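Local coordinates for protein acetyltransferase, GNAT family (Bacillus anthracis str. Sterne, PDB 3FBU) that probably transfers an acetyl group from acetyl-coenzyme A to an acceptor molecule, and binds coenzyme A, at residues K12-S26 against V38-M52. Sequence-based numbering, arbitrary orientation.
Sequences KFEFKDWEAVHEYTS and VFTEEDTRNFVNKNM
Arg45 lies along one face of the Trp18 indole, and its side chain can be followed outward atom by atom. CB touches Phe15 CZ at 4.0 Å. CG sits over the middle of the indole, 3.6 Å from the centroid of the five-membered ring, a CH-pi contact close to the ring normal. CD continues over Trp18 CE2. The chain then bends at chi3 (-66°), which keeps the guanidinium above the six-membered ring: CZ stands 4.9 Å from that ring's centroid, a cation-pi contact, although the guanidinium is turned steeply against the indole plane. At the tip, NH1 lies 3.5 Å from Trp18 CH2 and the same distance from Glu41 OE1, its salt-bridge partner one turn back.

Trp18 thus fills a hole formed by Glu41, Thr44, Arg45 and Val48, while Thr44 fits as a knob among Trp18, Val21, His22 and Thr25. Thr44 OG1 meets the edge of the His22 ring in its plane, 2.8 Å from ND1 in a nearly straight hydrogen bond (176°), and also bonds Thr25 OG1. With CG anti to the backbone N (chi1 -167°), the imidazole swings toward helix 41-50, where Glu41 CG covers one face. Just ahead of helix 41-50, Phe39 N donates to Thr25 O, at the C-terminal end of helix 18-25, at 2.9 Å.

Toward the other end, Val48 CG2 lies over one face of Phe13, and two waters link Phe13 to the backbone carbonyls of Asn51 and Met52. Helices 18-25 and 41-50 are the consecutive pair between strands 8-10 and 58-63, the position of the first two helices of the GNAT fold; Val21 and Tyr24 also touch Leu69 of strand 68-79. The chemistry is therefore divided: two buried threonine hydroxyls and the His22 imidazole form one network, while an arginine-indole contact, probably strengthened by the arginine's charge, lies at the more exposed margin.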
ATOM      1  N   LYS A  12      21.477   7.010  18.589  1.00 25.16           N
ATOM      2  CA  LYS A  12      20.635   6.855  19.778  1.00 25.22           C
ATOM      3  C   LYS A  12      19.774   8.114  19.984  1.00 24.45           C
ATOM      4  O   LYS A  12      20.107   9.200  19.488  1.00 24.06           O
ATOM      5  CB  LYS A  12      21.470   6.505  21.013  1.00 25.94           C
ATOM      6  CG  LYS A  12      21.868   5.037  21.050  1.00 28.64           C
ATOM      7  CD  LYS A  12      23.060   4.749  21.940  1.00 29.67           C
ATOM      8  CE  LYS A  12      22.779   4.951  23.400  1.00 33.67           C
ATOM      9  NZ  LYS A  12      23.898   4.327  24.218  1.00 35.82           N
ATOM     10  N   PHE A  13      18.657   7.938  20.682  1.00 23.56           N
ATOM     11  CA  PHE A  13      17.693   9.005  20.931  1.00 23.40           C
ATOM     12  C   PHE A  13      18.304  10.083  21.837  1.00 23.23           C
ATOM     13  O   PHE A  13      19.103   9.763  22.702  1.00 22.19           O
ATOM     14  CB  PHE A  13      16.472   8.440  21.665  1.00 22.52           C
ATOM     15  CG  PHE A  13      15.399   7.890  20.759  1.00 21.88           C
ATOM     16  CD1 PHE A  13      14.747   8.710  19.860  1.00 19.93           C
ATOM     17  CD2 PHE A  13      14.991   6.555  20.862  1.00 18.93           C
ATOM     18  CE1 PHE A  13      13.719   8.210  19.037  1.00 20.48           C
ATOM     19  CE2 PHE A  13      13.995   6.048  20.039  1.00 18.55           C
ATOM     20  CZ  PHE A  13      13.349   6.872  19.125  1.00 20.30           C
ATOM     21  N   GLU A  14      17.948  11.335  21.583  1.00 23.84           N
ATOM     22  CA  GLU A  14      18.038  12.418  22.561  1.00 24.58           C
ATOM     23  C   GLU A  14      16.605  12.746  22.967  1.00 23.80           C
ATOM     24  O   GLU A  14      15.687  12.569  22.170  1.00 22.17           O
ATOM     25  CB  GLU A  14      18.671  13.654  21.933  1.00 25.79           C
ATOM     26  CG  GLU A  14      19.999  13.402  21.269  1.00 31.27           C
ATOM     27  CD  GLU A  14      21.098  13.063  22.250  1.00 38.41           C
ATOM     28  OE1 GLU A  14      21.111  13.615  23.382  1.00 43.73           O
ATOM     29  OE2 GLU A  14      21.974  12.246  21.884  1.00 44.20           O
ATOM     30  N   PHE A  15      16.413  13.252  24.175  1.00 23.38           N
ATOM     31  CA  PHE A  15      15.076  13.518  24.655  1.00 23.59           C
ATOM     32  C   PHE A  15      14.285  14.442  23.733  1.00 22.53           C
ATOM     33  O   PHE A  15      13.128  14.239  23.536  1.00 21.38           O
ATOM     34  CB  PHE A  15      15.025  13.982  26.119  1.00 24.00           C
ATOM     35  CG  PHE A  15      13.680  13.924  26.692  1.00 23.83           C
ATOM     36  CD1 PHE A  15      13.075  12.718  26.960  1.00 25.91           C
ATOM     37  CD2 PHE A  15      12.970  15.065  26.933  1.00 26.00           C
ATOM     38  CE1 PHE A  15      11.820  12.680  27.453  1.00 26.00           C
ATOM     39  CE2 PHE A  15      11.734  15.015  27.439  1.00 25.96           C
ATOM     40  CZ  PHE A  15      11.142  13.817  27.696  1.00 25.11           C
ATOM     41  N   LYS A  16      14.928  15.441  23.152  1.00 22.71           N
ATOM     42  CA  LYS A  16      14.176  16.335  22.300  1.00 23.77           C
ATOM     43  C   LYS A  16      13.662  15.684  21.017  1.00 23.34           C
ATOM     44  O   LYS A  16      12.882  16.258  20.342  1.00 24.36           O
ATOM     45  CB  LYS A  16      14.912  17.615  21.986  1.00 23.96           C
ATOM     46  CG  LYS A  16      16.127  17.522  21.296  1.00 26.92           C
ATOM     47  CD  LYS A  16      16.629  18.953  21.147  1.00 26.57           C
ATOM     48  CE  LYS A  16      18.106  18.986  21.036  1.00 28.58           C
ATOM     49  NZ  LYS A  16      18.666  20.073  20.264  1.00 28.17           N
ATOM     50  N   ASP A  17      14.088  14.461  20.720  1.00 23.14           N
ATOM     51  CA  ASP A  17      13.479  13.740  19.615  1.00 22.08           C
ATOM     52  C   ASP A  17      12.007  13.386  19.820  1.00 21.65           C
ATOM     53  O   ASP A  17      11.367  13.048  18.890  1.00 20.45           O
ATOM     54  CB  ASP A  17      14.235  12.442  19.346  1.00 22.13           C
ATOM     55  CG  ASP A  17      15.659  12.650  18.896  1.00 20.96           C
ATOM     56  OD1 ASP A  17      15.934  13.582  18.176  1.00 19.92           O
ATOM     57  OD2 ASP A  17      16.480  11.864  19.276  1.00 22.45           O
ATOM     58  N   TRP A  18      11.487  13.416  21.045  1.00 21.04           N
ATOM     59  CA  TRP A  18      10.156  12.866  21.322  1.00 21.26           C
ATOM     60  C   TRP A  18       9.029  13.476  20.477  1.00 21.03           C
ATOM     61  O   TRP A  18       8.129  12.769  20.039  1.00 19.76           O
ATOM     62  CB  TRP A  18       9.835  12.881  22.823  1.00 22.85           C
ATOM     63  CG  TRP A  18       9.351  14.158  23.392  1.00 23.17           C
ATOM     64  CD1 TRP A  18      10.095  15.082  24.073  1.00 24.95           C
ATOM     65  CD2 TRP A  18       8.004  14.618  23.428  1.00 23.60           C
ATOM     66  NE1 TRP A  18       9.304  16.110  24.487  1.00 24.97           N
ATOM     67  CE2 TRP A  18       8.010  15.857  24.103  1.00 25.62           C
ATOM     68  CE3 TRP A  18       6.789  14.128  22.914  1.00 25.33           C
ATOM     69  CZ2 TRP A  18       6.853  16.611  24.281  1.00 25.51           C
ATOM     70  CZ3 TRP A  18       5.644  14.877  23.092  1.00 24.38           C
ATOM     71  CH2 TRP A  18       5.681  16.104  23.776  1.00 24.79           C
ATOM     72  N   GLU A  19       9.089  14.780  20.227  1.00 20.80           N
ATOM     73  CA  GLU A  19       8.022  15.435  19.453  1.00 21.62           C
ATOM     74  C   GLU A  19       7.924  14.914  18.020  1.00 19.69           C
ATOM     75  O   GLU A  19       6.824  14.674  17.532  1.00 20.84           O
ATOM     76  CB  GLU A  19       8.147  16.970  19.497  1.00 22.64           C
ATOM     77  CG  GLU A  19       7.590  17.564  20.809  1.00 26.40           C
ATOM     78  CD  GLU A  19       7.475  19.084  20.818  1.00 27.50           C
ATOM     79  OE1 GLU A  19       7.728  19.723  19.773  1.00 36.95           O
ATOM     80  OE2 GLU A  19       7.138  19.642  21.894  1.00 34.48           O
ATOM     81  N   ALA A  20       9.064  14.716  17.374  1.00 18.92           N
ATOM     82  CA  ALA A  20       9.120  14.159  16.009  1.00 19.85           C
ATOM     83  C   ALA A  20       8.657  12.694  16.005  1.00 18.88           C
ATOM     84  O   ALA A  20       8.000  12.228  15.062  1.00 19.26           O
ATOM     85  CB  ALA A  20      10.547  14.277  15.461  1.00 20.06           C
ATOM     86  N   VAL A  21       8.997  11.961  17.051  1.00 18.81           N
ATOM     87  CA  VAL A  21       8.504  10.582  17.162  1.00 18.89           C
ATOM     88  C   VAL A  21       6.989  10.570  17.352  1.00 19.13           C
ATOM     89  O   VAL A  21       6.277   9.780  16.710  1.00 19.20           O
ATOM     90  CB  VAL A  21       9.216   9.836  18.297  1.00 18.71           C
ATOM     91  CG1 VAL A  21       8.541   8.444  18.596  1.00 16.24           C
ATOM     92  CG2 VAL A  21      10.676   9.663  17.929  1.00 16.57           C
ATOM     93  N   HIS A  22       6.494  11.473  18.195  1.00 20.08           N
ATOM     94  CA  HIS A  22       5.069  11.534  18.486  1.00 20.35           C
ATOM     95  C   HIS A  22       4.199  11.767  17.235  1.00 20.73           C
ATOM     96  O   HIS A  22       3.051  11.310  17.139  1.00 21.16           O
ATOM     97  CB  HIS A  22       4.790  12.554  19.582  1.00 20.82           C
ATOM     98  CG  HIS A  22       3.415  12.441  20.140  1.00 20.86           C
ATOM     99  ND1 HIS A  22       3.025  11.370  20.912  1.00 20.67           N
ATOM    100  CD2 HIS A  22       2.323  13.234  20.004  1.00 21.53           C
ATOM    101  CE1 HIS A  22       1.753  11.517  21.239  1.00 22.24           C
ATOM    102  NE2 HIS A  22       1.302  12.640  20.705  1.00 21.23           N
ATOM    103  N   GLU A  23       4.757  12.436  16.243  1.00 22.07           N
ATOM    104  CA  GLU A  23       4.040  12.700  15.008  1.00 22.17           C
ATOM    105  C   GLU A  23       3.493  11.398  14.389  1.00 21.35           C
ATOM    106  O   GLU A  23       2.420  11.386  13.778  1.00 21.61           O
ATOM    107  CB  GLU A  23       4.975  13.445  14.040  1.00 22.38           C
ATOM    108  CG  GLU A  23       4.339  13.852  12.728  1.00 25.56           C
ATOM    109  CD  GLU A  23       5.315  14.630  11.839  1.00 26.58           C
ATOM    110  OE1 GLU A  23       6.488  14.802  12.256  1.00 33.59           O
ATOM    111  OE2 GLU A  23       4.903  15.070  10.745  1.00 31.80           O
ATOM    112  N   TYR A  24       4.228  10.294  14.548  1.00 20.62           N
ATOM    113  CA  TYR A  24       3.775   8.996  14.025  1.00 19.94           C
ATOM    114  C   TYR A  24       3.292   8.004  15.091  1.00 19.80           C
ATOM    115  O   TYR A  24       2.421   7.202  14.811  1.00 19.95           O
ATOM    116  CB  TYR A  24       4.820   8.364  13.092  1.00 19.15           C
ATOM    117  CG  TYR A  24       6.195   8.070  13.666  1.00 19.49           C
ATOM    118  CD1 TYR A  24       6.471   6.848  14.287  1.00 17.86           C
ATOM    119  CD2 TYR A  24       7.251   8.979  13.501  1.00 18.10           C
ATOM    120  CE1 TYR A  24       7.751   6.569  14.819  1.00 18.69           C
ATOM    121  CE2 TYR A  24       8.535   8.703  14.001  1.00 18.65           C
ATOM    122  CZ  TYR A  24       8.789   7.504  14.648  1.00 18.20           C
ATOM    123  OH  TYR A  24      10.066   7.251  15.131  1.00 18.48           O
ATOM    124  N   THR A  25       3.829   8.051  16.304  1.00 19.61           N
ATOM    125  CA  THR A  25       3.354   7.141  17.339  1.00 20.22           C
ATOM    126  C   THR A  25       1.933   7.475  17.843  1.00 21.04           C
ATOM    127  O   THR A  25       1.275   6.630  18.446  1.00 20.03           O
ATOM    128  CB  THR A  25       4.332   6.999  18.515  1.00 20.06           C
ATOM    129  OG1 THR A  25       4.572   8.277  19.107  1.00 18.80           O
ATOM    130  CG2 THR A  25       5.639   6.337  18.062  1.00 16.70           C
ATOM    131  N   SER A  26       1.469   8.698  17.577  1.00 22.07           N
ATOM    132  CA  SER A  26       0.083   9.094  17.849  1.00 23.03           C
ATOM    133  C   SER A  26      -0.874   8.758  16.705  1.00 24.95           C
ATOM    134  O   SER A  26      -2.090   9.015  16.796  1.00 26.02           O
ATOM    135  CB  SER A  26       0.048  10.602  18.136  1.00 23.39           C
ATOM    136  OG  SER A  26       0.449  11.365  17.013  1.00 23.43           O
ATOM    137  N   VAL A  38      -1.969   3.324  19.737  1.00 31.28           N
ATOM    138  CA  VAL A  38      -1.518   4.709  19.725  1.00 30.02           C
ATOM    139  C   VAL A  38      -0.945   5.144  21.063  1.00 28.37           C
ATOM    140  O   VAL A  38      -1.448   4.755  22.131  1.00 27.67           O
ATOM    141  CB  VAL A  38      -2.658   5.648  19.293  1.00 30.20           C
ATOM    142  CG1 VAL A  38      -2.328   7.088  19.617  1.00 32.64           C
ATOM    143  CG2 VAL A  38      -2.926   5.475  17.820  1.00 29.73           C
ATOM    144  N   PHE A  39       0.132   5.929  20.989  1.00 26.56           N
ATOM    145  CA  PHE A  39       0.776   6.525  22.159  1.00 25.97           C
ATOM    146  C   PHE A  39       0.138   7.875  22.501  1.00 25.22           C
ATOM    147  O   PHE A  39      -0.171   8.664  21.616  1.00 24.21           O
ATOM    148  CB  PHE A  39       2.250   6.826  21.878  1.00 25.86           C
ATOM    149  CG  PHE A  39       3.171   5.638  21.936  1.00 25.36           C
ATOM    150  CD1 PHE A  39       2.704   4.330  21.878  1.00 26.12           C
ATOM    151  CD2 PHE A  39       4.546   5.852  22.008  1.00 25.43           C
ATOM    152  CE1 PHE A  39       3.612   3.250  21.908  1.00 27.16           C
ATOM    153  CE2 PHE A  39       5.445   4.804  22.023  1.00 27.01           C
ATOM    154  CZ  PHE A  39       4.983   3.494  21.997  1.00 27.35           C
ATOM    155  N   THR A  40      -0.014   8.137  23.789  1.00 24.36           N
ATOM    156  CA  THR A  40      -0.242   9.497  24.293  1.00 24.61           C
ATOM    157  C   THR A  40       1.104  10.228  24.294  1.00 23.95           C
ATOM    158  O   THR A  40       2.147   9.604  24.113  1.00 22.71           O
ATOM    159  CB  THR A  40      -0.774   9.453  25.735  1.00 24.47           C
ATOM    160  OG1 THR A  40       0.237   8.914  26.595  1.00 23.78           O
ATOM    161  CG2 THR A  40      -2.044   8.592  25.807  1.00 25.23           C
ATOM    162  N   GLU A  41       1.091  11.539  24.507  1.00 24.36           N
ATOM    163  CA  GLU A  41       2.328  12.302  24.625  1.00 24.81           C
ATOM    164  C   GLU A  41       3.213  11.754  25.739  1.00 24.47           C
ATOM    165  O   GLU A  41       4.429  11.628  25.543  1.00 23.64           O
ATOM    166  CB  GLU A  41       2.064  13.803  24.864  1.00 25.03           C
ATOM    167  CG  GLU A  41       1.627  14.538  23.623  1.00 25.90           C
ATOM    168  CD  GLU A  41       1.551  16.051  23.821  1.00 27.54           C
ATOM    169  OE1 GLU A  41       1.846  16.537  24.937  1.00 30.90           O
ATOM    170  OE2 GLU A  41       1.206  16.736  22.839  1.00 31.85           O
ATOM    171  N   GLU A  42       2.621  11.427  26.898  1.00 24.31           N
ATOM    172  CA  GLU A  42       3.390  10.810  27.987  1.00 24.26           C
ATOM    173  C   GLU A  42       4.000   9.460  27.562  1.00 22.92           C
ATOM    174  O   GLU A  42       5.114   9.149  27.961  1.00 23.30           O
ATOM    175  CB  GLU A  42       2.560  10.611  29.268  1.00 24.99           C
ATOM    176  CG  GLU A  42       3.359   9.878  30.382  1.00 25.77           C
ATOM    177  CD  GLU A  42       2.911  10.188  31.820  1.00 28.74           C
ATOM    178  OE1 GLU A  42       2.398  11.305  32.070  1.00 34.97           O
ATOM    179  OE2 GLU A  42       3.098   9.311  32.707  1.00 34.57           O
ATOM    180  N   ASP A  43       3.263   8.674  26.778  1.00 22.16           N
ATOM    181  CA  ASP A  43       3.757   7.376  26.276  1.00 21.70           C
ATOM    182  C   ASP A  43       4.989   7.585  25.421  1.00 20.83           C
ATOM    183  O   ASP A  43       5.998   6.898  25.589  1.00 20.01           O
ATOM    184  CB  ASP A  43       2.706   6.666  25.420  1.00 21.99           C
ATOM    185  CG  ASP A  43       1.546   6.095  26.231  1.00 24.67           C
ATOM    186  OD1 ASP A  43       1.745   5.808  27.433  1.00 27.21           O
ATOM    187  OD2 ASP A  43       0.454   5.888  25.627  1.00 25.80           O
ATOM    188  N   THR A  44       4.914   8.534  24.485  1.00 19.66           N
ATOM    189  CA  THR A  44       6.073   8.818  23.638  1.00 19.39           C
ATOM    190  C   THR A  44       7.274   9.310  24.440  1.00 18.52           C
ATOM    191  O   THR A  44       8.391   8.849  24.212  1.00 18.45           O
ATOM    192  CB  THR A  44       5.749   9.768  22.507  1.00 18.78           C
ATOM    193  OG1 THR A  44       4.618   9.256  21.771  1.00 17.29           O
ATOM    194  CG2 THR A  44       6.993   9.916  21.551  1.00 18.96           C
ATOM    195  N   ARG A  45       7.081  10.256  25.354  1.00 19.53           N
ATOM    196  CA  ARG A  45       8.179  10.711  26.221  1.00 20.28           C
ATOM    197  C   ARG A  45       8.823   9.557  27.011  1.00 19.76           C
ATOM    198  O   ARG A  45      10.066   9.452  27.128  1.00 18.61           O
ATOM    199  CB  ARG A  45       7.682  11.825  27.158  1.00 21.41           C
ATOM    200  CG  ARG A  45       7.432  13.186  26.463  1.00 21.23           C
ATOM    201  CD  ARG A  45       7.105  14.289  27.496  1.00 26.15           C
ATOM    202  NE  ARG A  45       5.827  14.034  28.156  1.00 28.83           N
ATOM    203  CZ  ARG A  45       4.669  14.671  27.918  1.00 33.56           C
ATOM    204  NH1 ARG A  45       4.568  15.672  27.027  1.00 34.57           N
ATOM    205  NH2 ARG A  45       3.585  14.317  28.612  1.00 34.06           N
ATOM    206  N   ASN A  46       7.973   8.687  27.551  1.00 19.73           N
ATOM    207  CA  ASN A  46       8.450   7.517  28.290  1.00 20.13           C
ATOM    208  C   ASN A  46       9.284   6.601  27.376  1.00 19.40           C
ATOM    209  O   ASN A  46      10.349   6.129  27.752  1.00 19.72           O
ATOM    210  CB  ASN A  46       7.260   6.712  28.846  1.00 20.71           C
ATOM    211  CG  ASN A  46       6.556   7.385  30.030  1.00 22.11           C
ATOM    212  OD1 ASN A  46       7.100   8.268  30.701  1.00 24.30           O
ATOM    213  ND2 ASN A  46       5.328   6.926  30.306  1.00 22.26           N
ATOM    214  N   PHE A  47       8.773   6.357  26.183  1.00 19.82           N
ATOM    215  CA  PHE A  47       9.448   5.511  25.185  1.00 20.18           C
ATOM    216  C   PHE A  47      10.839   6.060  24.852  1.00 19.54           C
ATOM    217  O   PHE A  47      11.837   5.338  24.907  1.00 19.65           O
ATOM    218  CB  PHE A  47       8.571   5.414  23.943  1.00 20.16           C
ATOM    219  CG  PHE A  47       9.240   4.771  22.765  1.00 19.92           C
ATOM    220  CD1 PHE A  47       9.481   3.415  22.740  1.00 20.81           C
ATOM    221  CD2 PHE A  47       9.605   5.526  21.665  1.00 21.74           C
ATOM    222  CE1 PHE A  47      10.095   2.819  21.615  1.00 22.51           C
ATOM    223  CE2 PHE A  47      10.217   4.942  20.577  1.00 21.90           C
ATOM    224  CZ  PHE A  47      10.454   3.580  20.555  1.00 21.84           C
ATOM    225  N   VAL A  48      10.916   7.350  24.533  1.00 19.64           N
ATOM    226  CA  VAL A  48      12.207   7.960  24.181  1.00 20.05           C
ATOM    227  C   VAL A  48      13.174   7.904  25.341  1.00 20.56           C
ATOM    228  O   VAL A  48      14.338   7.516  25.184  1.00 20.97           O
ATOM    229  CB  VAL A  48      12.032   9.427  23.663  1.00 19.42           C
ATOM    230  CG1 VAL A  48      13.400  10.075  23.434  1.00 19.04           C
ATOM    231  CG2 VAL A  48      11.161   9.416  22.371  1.00 18.68           C
ATOM    232  N   ASN A  49      12.689   8.263  26.535  1.00 22.28           N
ATOM    233  CA  ASN A  49      13.519   8.226  27.723  1.00 23.11           C
ATOM    234  C   ASN A  49      14.058   6.835  27.981  1.00 23.66           C
ATOM    235  O   ASN A  49      15.234   6.666  28.284  1.00 24.90           O
ATOM    236  CB  ASN A  49      12.710   8.643  28.951  1.00 23.29           C
ATOM    237  CG  ASN A  49      13.486   8.429  30.230  1.00 25.53           C
ATOM    238  OD1 ASN A  49      14.461   9.156  30.491  1.00 30.64           O
ATOM    239  ND2 ASN A  49      13.087   7.408  31.028  1.00 27.97           N
ATOM    240  N   LYS A  50      13.188   5.836  27.878  1.00 24.77           N
ATOM    241  CA  LYS A  50      13.582   4.453  28.157  1.00 25.45           C
ATOM    242  C   LYS A  50      14.674   3.955  27.198  1.00 25.66           C
ATOM    243  O   LYS A  50      15.505   3.114  27.575  1.00 26.54           O
ATOM    244  CB  LYS A  50      12.362   3.555  28.056  1.00 25.92           C
ATOM    245  CG  LYS A  50      12.640   2.082  28.223  1.00 26.26           C
ATOM    246  CD  LYS A  50      11.360   1.313  28.106  1.00 28.37           C
ATOM    247  CE  LYS A  50      11.629  -0.171  28.225  1.00 31.54           C
ATOM    248  NZ  LYS A  50      10.344  -0.879  28.028  1.00 35.13           N
ATOM    249  N   ASN A  51      14.674   4.472  25.974  1.00 25.25           N
ATOM    250  CA  ASN A  51      15.623   4.042  24.936  1.00 25.89           C
ATOM    251  C   ASN A  51      16.849   4.941  24.760  1.00 26.73           C
ATOM    252  O   ASN A  51      17.539   4.901  23.740  1.00 27.03           O
ATOM    253  CB  ASN A  51      14.854   3.857  23.636  1.00 25.20           C
ATOM    254  CG  ASN A  51      14.022   2.621  23.664  1.00 21.76           C
ATOM    255  OD1 ASN A  51      14.531   1.529  23.452  1.00 23.98           O
ATOM    256  ND2 ASN A  51      12.746   2.765  23.912  1.00 18.25           N
ATOM    257  N   MET A  52      17.149   5.738  25.780  1.00 28.24           N
ATOM    258  CA  MET A  52      18.358   6.558  25.756  1.00 29.42           C
ATOM    259  C   MET A  52      19.572   5.824  26.347  1.00 30.54           C
ATOM    260  O   MET A  52      20.713   6.171  26.044  1.00 31.95           O
ATOM    261  CB  MET A  52      18.112   7.898  26.485  1.00 29.44           C
ATOM    262  CG  MET A  52      17.250   8.861  25.692  1.00 29.00           C
ATOM    263  SD  MET A  52      16.882  10.397  26.544  1.00 29.77           S
ATOM    264  CE  MET A  52      18.536  10.912  26.930  1.00 26.69           C
TER
HETATM  265  O   HOH W   1      18.180   5.066  21.366  1.00 19.79           O
HETATM  266  O   HOH W   2      21.092   8.095  24.172  1.00 41.50           O